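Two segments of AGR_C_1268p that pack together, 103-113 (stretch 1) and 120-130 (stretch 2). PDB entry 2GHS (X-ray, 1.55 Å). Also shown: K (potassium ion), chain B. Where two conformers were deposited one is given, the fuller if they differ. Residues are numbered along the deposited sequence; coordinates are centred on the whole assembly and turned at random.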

ATOM      1  N   GLN A 103       9.513 -11.990  -8.128  1.00  8.96           N
ATOM      2  CA  GLN A 103       8.814 -10.830  -7.634  1.00  7.14           C
ATOM      3  C   GLN A 103       9.724  -9.599  -7.848  1.00  7.34           C
ATOM      4  O   GLN A 103      10.950  -9.720  -7.983  1.00  7.71           O
ATOM      5  N   LEU A 104       9.091  -8.424  -7.819  1.00  8.01           N
ATOM      6  CA  LEU A 104       9.764  -7.095  -7.817  1.00  8.42           C
ATOM      7  C   LEU A 104       9.529  -6.448  -6.447  1.00  8.20           C
ATOM      8  O   LEU A 104       8.409  -6.458  -5.944  1.00  8.68           O
ATOM      9  N   ILE A 105      10.611  -6.000  -5.812  1.00  8.22           N
ATOM     10  CA  ILE A 105      10.497  -5.313  -4.534  0.65  7.88           C
ATOM     11  C   ILE A 105      11.049  -3.908  -4.692  1.00  7.39           C
ATOM     12  O   ILE A 105      12.161  -3.719  -5.219  1.00  8.16           O
ATOM     13  N   ALA A 106      10.266  -2.921  -4.249  1.00  8.31           N
ATOM     14  CA  ALA A 106      10.717  -1.531  -4.179  1.00  9.56           C
ATOM     15  C   ALA A 106      11.265  -1.319  -2.781  1.00  9.95           C
ATOM     16  O   ALA A 106      10.653  -1.688  -1.800  1.00 10.85           O
ATOM     17  N   SER A 107      12.417  -0.678  -2.701  1.00  8.81           N
ATOM     18  CA  SER A 107      13.032  -0.401  -1.437  1.00  8.13           C
ATOM     19  C   SER A 107      13.692   0.966  -1.421  1.00  5.82           C
ATOM     20  O   SER A 107      13.753   1.662  -2.456  1.00  8.02           O
ATOM     21  N   ASP A 108      14.203   1.335  -0.241  1.00  7.49           N
ATOM     22  CA  ASP A 108      14.991   2.537  -0.043  1.00  7.18           C
ATOM     23  C   ASP A 108      16.279   2.571  -0.818  1.00 10.23           C
ATOM     24  O   ASP A 108      16.879   3.637  -0.982  1.00 10.93           O
ATOM     25  N   ASP A 109      16.718   1.424  -1.290  1.00  9.50           N
ATOM     26  CA  ASP A 109      17.965   1.356  -2.005  1.00  9.31           C
ATOM     27  C   ASP A 109      17.848   1.039  -3.511  1.00  9.57           C
ATOM     28  O   ASP A 109      18.879   0.927  -4.209  1.00 13.19           O
ATOM     29  N   GLY A 110      16.621   0.967  -4.035  1.00  9.53           N
ATOM     30  CA  GLY A 110      16.383   0.650  -5.404  1.00 10.20           C
ATOM     31  C   GLY A 110      15.322  -0.418  -5.567  1.00  8.02           C
ATOM     32  O   GLY A 110      14.695  -0.858  -4.584  1.00 10.32           O
ATOM     33  N   LEU A 111      15.100  -0.805  -6.815  1.00  9.35           N
ATOM     34  CA  LEU A 111      14.168  -1.838  -7.200  1.00  7.47           C
ATOM     35  C   LEU A 111      14.932  -3.135  -7.484  1.00  8.38           C
ATOM     36  O   LEU A 111      15.910  -3.131  -8.236  1.00  9.04           O
ATOM     37  N   PHE A 112      14.518  -4.220  -6.837  1.00  7.37           N
ATOM     38  CA  PHE A 112      15.228  -5.507  -6.862  1.00  7.97           C
ATOM     39  C   PHE A 112      14.284  -6.621  -7.303  1.00  8.01           C
ATOM     40  O   PHE A 112      13.075  -6.608  -6.960  1.00 11.13           O
ATOM     41  N   LEU A 113      14.817  -7.540  -8.080  1.00  8.44           N
ATOM     42  CA  LEU A 113      14.134  -8.808  -8.383  1.00  8.92           C
ATOM     43  C   LEU A 113      14.386  -9.780  -7.236  1.00  9.18           C
ATOM     44  O   LEU A 113      15.491  -9.834  -6.706  1.00 11.47           O
ATOM     45  N   VAL A 120      16.979 -14.990  -3.354  1.00 10.13           N
ATOM     46  CA  VAL A 120      18.054 -14.183  -3.874  1.00  9.35           C
ATOM     47  C   VAL A 120      17.494 -12.893  -4.461  1.00  8.10           C
ATOM     48  O   VAL A 120      16.484 -12.914  -5.179  1.00  7.75           O
ATOM     49  N   LEU A 121      18.140 -11.780  -4.136  1.00  6.23           N
ATOM     50  CA  LEU A 121      17.734 -10.451  -4.568  1.00  7.53           C
ATOM     51  C   LEU A 121      18.806  -9.937  -5.519  1.00  8.95           C
ATOM     52  O   LEU A 121      19.990 -10.047  -5.224  1.00  9.89           O
ATOM     53  N   THR A 122      18.371  -9.303  -6.620  1.00  8.75           N
ATOM     54  CA  THR A 122      19.267  -8.796  -7.669  0.50  8.17           C
ATOM     55  C   THR A 122      18.771  -7.402  -8.085  1.00 10.08           C
ATOM     56  O   THR A 122      17.568  -7.246  -8.353  1.00 11.00           O
ATOM     57  N   LEU A 123      19.653  -6.389  -8.135  1.00  7.90           N
ATOM     58  CA  LEU A 123      19.214  -5.061  -8.582  1.00  8.80           C
ATOM     59  C   LEU A 123      18.562  -5.094  -9.973  1.00  7.13           C
ATOM     60  O   LEU A 123      19.107  -5.711 -10.916  1.00  8.60           O
ATOM     61  N   HIS A 124      17.402  -4.451 -10.095  1.00  7.46           N
ATOM     62  CA  HIS A 124      16.641  -4.311 -11.343  1.00  7.93           C
ATOM     63  C   HIS A 124      16.793  -2.905 -11.925  1.00 10.40           C
ATOM     64  O   HIS A 124      17.047  -2.723 -13.122  1.00 10.69           O
ATOM     65  N   ALA A 125      16.622  -1.915 -11.063  1.00 10.47           N
ATOM     66  CA  ALA A 125      16.796  -0.532 -11.449  1.00 11.08           C
ATOM     67  C   ALA A 125      17.084   0.321 -10.224  1.00  9.47           C
ATOM     68  O   ALA A 125      16.573   0.063  -9.157  1.00  9.52           O
ATOM     69  N   GLU A 126      17.886   1.365 -10.398  1.00  9.39           N
ATOM     70  CA  GLU A 126      18.121   2.316  -9.309  1.00 10.32           C
ATOM     71  C   GLU A 126      16.814   3.105  -9.024  1.00 11.34           C
ATOM     72  O   GLU A 126      16.021   3.350  -9.922  1.00 10.94           O
ATOM     73  N   LEU A 127      16.584   3.497  -7.772  1.00  9.55           N
ATOM     74  CA  LEU A 127      15.449   4.335  -7.411  1.00 11.70           C
ATOM     75  C   LEU A 127      15.915   5.125  -6.221  1.00  9.33           C
ATOM     76  O   LEU A 127      16.020   4.566  -5.105  1.00  9.91           O
ATOM     77  N   GLU A 128      16.271   6.393  -6.463  1.00  8.73           N
ATOM     78  CA  GLU A 128      16.857   7.226  -5.416  1.00  8.09           C
ATOM     79  C   GLU A 128      17.931   6.466  -4.667  1.00  9.84           C
ATOM     80  O   GLU A 128      18.099   6.587  -3.445  1.00 10.68           O
ATOM     81  N   SER A 129      18.734   5.735  -5.440  1.00  9.67           N
ATOM     82  CA  SER A 129      19.775   4.891  -4.883  1.00 10.02           C
ATOM     83  C   SER A 129      20.970   5.702  -4.396  1.00 11.07           C
ATOM     84  O   SER A 129      21.850   5.175  -3.720  1.00 12.29           O
ATOM     85  N   ASP A 130      21.048   6.972  -4.800  1.00 10.32           N
ATOM     86  CA  ASP A 130      22.048   7.917  -4.335  1.00 12.66           C
ATOM     87  C   ASP A 130      21.528   8.956  -3.348  1.00 11.02           C
ATOM     88  O   ASP A 130      22.230   9.962  -3.082  1.00 12.06           O
TER

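The two stretches are held together by antiparallel backbone pairing broken by a bulge. Leu113 N donates to Thr122 O (2.8 Å) and Thr122 N returns a bond to Leu113 O (2.9 Å). At the bulge, Leu111 O accepts from both His124 N (2.7 Å) and Ala125 N (3.2 Å), while Leu111 N donates to Ala125 O (2.9 Å). Beyond this ladder, the m rotamer of Ser129 places OG where it donates to Asp109 O (2.9 Å) and accepts from Leu127 N (3.1 Å), tying the loop of stretch 2 to the turn of stretch 1. That turn is braced by Ser107 (p), whose OG accepts from Asp109 N (3.0 Å) and donates to Gly110 O (2.8 Å). A potassium ion joins the two loops through Asp108 O (2.6 Å) and Glu128 O (2.8 Å). A water bound to the ion donates to Glu128 OE1, 3.0 Å from the water O; another water donates to Ser107 O and Leu127 O, both 2.8 Å from its O. Gly110 fits closely here: its CA lies 3.7 Å from Ser129 OG, and its positive phi suits glycine.

Leu111 (chi1 m), Leu113 (m, t), Thr122 and Ala125 share one face of the sheet. Leu111 CD1 meets Ala125 CB at 4.0 Å, and its CG lies 4.1 Å from CD2 of Leu127, which points toward stretch 1 as a t, p rotamer. His124 (chi1 t) also points toward it; its CB packs against Leu113 CD2 (3.9 Å) and its CD2 against Leu104 CD1 (3.8 Å), while Leu111 CB lies at the ring edge.

Phe112 (chi1 m) receives Leu123 (t, p) over one ring face, with CD1 of Leu123 3.8 Å from Phe112 CZ in a CH-pi contact. Farther out, Leu121 CD2 (m, t) reaches Ile105 CD1 at 4.1 Å.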

ATOM      1  CB  GLN A 103       8.570 -10.963  -6.140  1.00  6.89           C
ATOM      2  CG  GLN A 103       7.668 -12.120  -5.760  1.00  9.30           C
ATOM      3  CD  GLN A 103       7.732 -12.472  -4.272  1.00 12.85           C
ATOM      4  OE1 GLN A 103       8.779 -12.359  -3.644  1.00 10.63           O
ATOM      5  NE2 GLN A 103       6.611 -12.903  -3.707  1.00 13.89           N
ATOM      6  CB  LEU A 104       9.150  -6.207  -8.916  1.00  8.14           C
ATOM      7  CG  LEU A 104       9.688  -4.770  -8.971  1.00 10.65           C
ATOM      8  CD1 LEU A 104      11.136  -4.695  -9.410  1.00 15.62           C
ATOM      9  CD2 LEU A 104       8.821  -3.899  -9.842  1.00 16.13           C
ATOM     10  CB  ILE A 105      11.305  -6.026  -3.444  0.65 10.00           C
ATOM     11  CG1 ILE A 105      10.612  -7.334  -3.041  0.65 10.82           C
ATOM     12  CG2 ILE A 105      11.468  -5.106  -2.249  0.65  8.46           C
ATOM     13  CD1 ILE A 105      11.383  -8.136  -2.041  0.65 15.11           C
ATOM     14  CB  ALA A 106       9.579  -0.570  -4.430  1.00 12.66           C
ATOM     15  CB  SER A 107      14.108  -1.444  -1.176  1.00 10.35           C
ATOM     16  OG  SER A 107      15.319  -1.193  -1.899  1.00  8.27           O
ATOM     17  CB  ASP A 108      15.240   2.801   1.453  1.00  7.03           C
ATOM     18  CG  ASP A 108      15.994   1.668   2.182  1.00 10.68           C
ATOM     19  OD1 ASP A 108      15.998   0.526   1.692  1.00 11.17           O
ATOM     20  OD2 ASP A 108      16.518   1.935   3.313  1.00 10.96           O
ATOM     21  CB  ASP A 109      18.863   0.314  -1.292  1.00 10.33           C
ATOM     22  CG  ASP A 109      19.263   0.748   0.155  1.00 11.86           C
ATOM     23  OD1 ASP A 109      19.145   1.958   0.514  1.00 18.24           O
ATOM     24  OD2 ASP A 109      19.692  -0.137   0.920  1.00 23.85           O
ATOM     25  CB  LEU A 111      13.478  -1.410  -8.468  1.00  7.85           C
ATOM     26  CG  LEU A 111      12.602  -0.187  -8.312  1.00 11.42           C
ATOM     27  CD1 LEU A 111      12.586   0.624  -9.587  1.00 19.53           C
ATOM     28  CD2 LEU A 111      11.213  -0.621  -7.944  1.00 15.24           C
ATOM     29  CB  PHE A 112      15.734  -5.851  -5.468  1.00  9.03           C
ATOM     30  CG  PHE A 112      16.917  -5.036  -5.044  1.00 10.21           C
ATOM     31  CD1 PHE A 112      16.742  -3.723  -4.639  1.00 14.69           C
ATOM     32  CD2 PHE A 112      18.211  -5.549  -5.119  1.00  7.78           C
ATOM     33  CE1 PHE A 112      17.826  -2.956  -4.259  1.00 13.43           C
ATOM     34  CE2 PHE A 112      19.304  -4.764  -4.745  1.00  8.56           C
ATOM     35  CZ  PHE A 112      19.110  -3.456  -4.336  1.00 12.15           C
ATOM     36  CB  LEU A 113      14.677  -9.403  -9.673  1.00  9.15           C
ATOM     37  CG  LEU A 113      14.553  -8.559 -10.944  1.00 12.91           C
ATOM     38  CD1 LEU A 113      14.910  -9.426 -12.193  1.00 18.64           C
ATOM     39  CD2 LEU A 113      13.177  -7.938 -11.102  1.00 19.16           C
ATOM     40  CB  VAL A 120      18.877 -14.980  -4.901  1.00 11.30           C
ATOM     41  CG1 VAL A 120      19.834 -14.087  -5.668  1.00 15.21           C
ATOM     42  CG2 VAL A 120      19.598 -16.059  -4.187  1.00 13.21           C
ATOM     43  CB  LEU A 121      17.644  -9.515  -3.362  1.00  7.36           C
ATOM     44  CG  LEU A 121      16.602  -9.896  -2.311  1.00 11.02           C
ATOM     45  CD1 LEU A 121      16.892  -9.197  -0.991  1.00 13.19           C
ATOM     46  CD2 LEU A 121      15.207  -9.541  -2.771  1.00 14.56           C
ATOM     47  CB  THR A 122      19.211  -9.721  -8.909  0.50  9.96           C
ATOM     48  OG1 THR A 122      19.388 -11.103  -8.538  0.50  8.59           O
ATOM     49  CG2 THR A 122      20.266  -9.337  -9.908  0.50  7.35           C
ATOM     50  CB  LEU A 123      20.364  -4.053  -8.599  1.00  7.42           C
ATOM     51  CG  LEU A 123      19.982  -2.619  -8.964  1.00 11.41           C
ATOM     52  CD1 LEU A 123      19.233  -1.927  -7.848  1.00 15.96           C
ATOM     53  CD2 LEU A 123      21.267  -1.914  -9.293  1.00 15.90           C
ATOM     54  CB  HIS A 124      15.164  -4.609 -11.063  1.00  9.64           C
ATOM     55  CG  HIS A 124      14.250  -4.364 -12.222  1.00  8.87           C
ATOM     56  ND1 HIS A 124      14.379  -5.036 -13.420  1.00 11.01           N
ATOM     57  CD2 HIS A 124      13.188  -3.537 -12.363  1.00 12.37           C
ATOM     58  CE1 HIS A 124      13.436  -4.612 -14.253  1.00 11.08           C
ATOM     59  NE2 HIS A 124      12.689  -3.715 -13.630  1.00  9.83           N
ATOM     60  CB  ALA A 125      15.531  -0.040 -12.166  1.00 11.64           C
ATOM     61  CB  GLU A 126      19.346   3.217  -9.601  1.00 12.56           C
ATOM     62  CG  GLU A 126      20.661   2.392  -9.522  1.00 17.20           C
ATOM     63  CD  GLU A 126      21.973   3.167  -9.630  1.00 33.36           C
ATOM     64  OE1 GLU A 126      21.939   4.401  -9.784  1.00 32.30           O
ATOM     65  OE2 GLU A 126      23.045   2.499  -9.533  1.00 37.38           O
ATOM     66  CB  LEU A 127      14.224   3.483  -7.029  1.00 13.10           C
ATOM     67  CG  LEU A 127      12.932   4.221  -6.648  1.00 15.76           C
ATOM     68  CD1 LEU A 127      12.395   4.918  -7.848  1.00 15.24           C
ATOM     69  CD2 LEU A 127      11.953   3.207  -6.045  1.00 22.14           C
ATOM     70  CB  GLU A 128      15.752   7.710  -4.472  1.00  9.54           C
ATOM     71  CG  GLU A 128      14.780   8.656  -5.166  1.00 12.46           C
ATOM     72  CD  GLU A 128      13.845   9.381  -4.209  1.00 15.05           C
ATOM     73  OE1 GLU A 128      13.890   9.143  -2.980  1.00 12.44           O
ATOM     74  OE2 GLU A 128      13.042  10.202  -4.699  1.00 14.11           O
ATOM     75  CB  SER A 129      20.226   3.855  -5.903  1.00 10.69           C
ATOM     76  OG  SER A 129      19.181   2.936  -6.236  1.00  8.43           O
ATOM     77  CB  ASP A 130      22.618   8.626  -5.550  1.00 11.37           C
ATOM     78  CG  ASP A 130      21.544   9.379  -6.364  1.00 18.82           C
ATOM     79  OD1 ASP A 130      20.297   9.180  -6.177  1.00 18.70           O
ATOM     80  OD2 ASP A 130      21.972  10.184  -7.227  1.00 29.69           O
TER
HETATM   81  K     K B 315      17.126   6.224  -0.896  1.00 12.29           K
HETATM   82  O   HOH W   1      14.053   4.350  -3.119  1.00 14.04           O
HETATM   83  O   HOH W   2      14.402   6.573  -1.514  1.00 10.79           O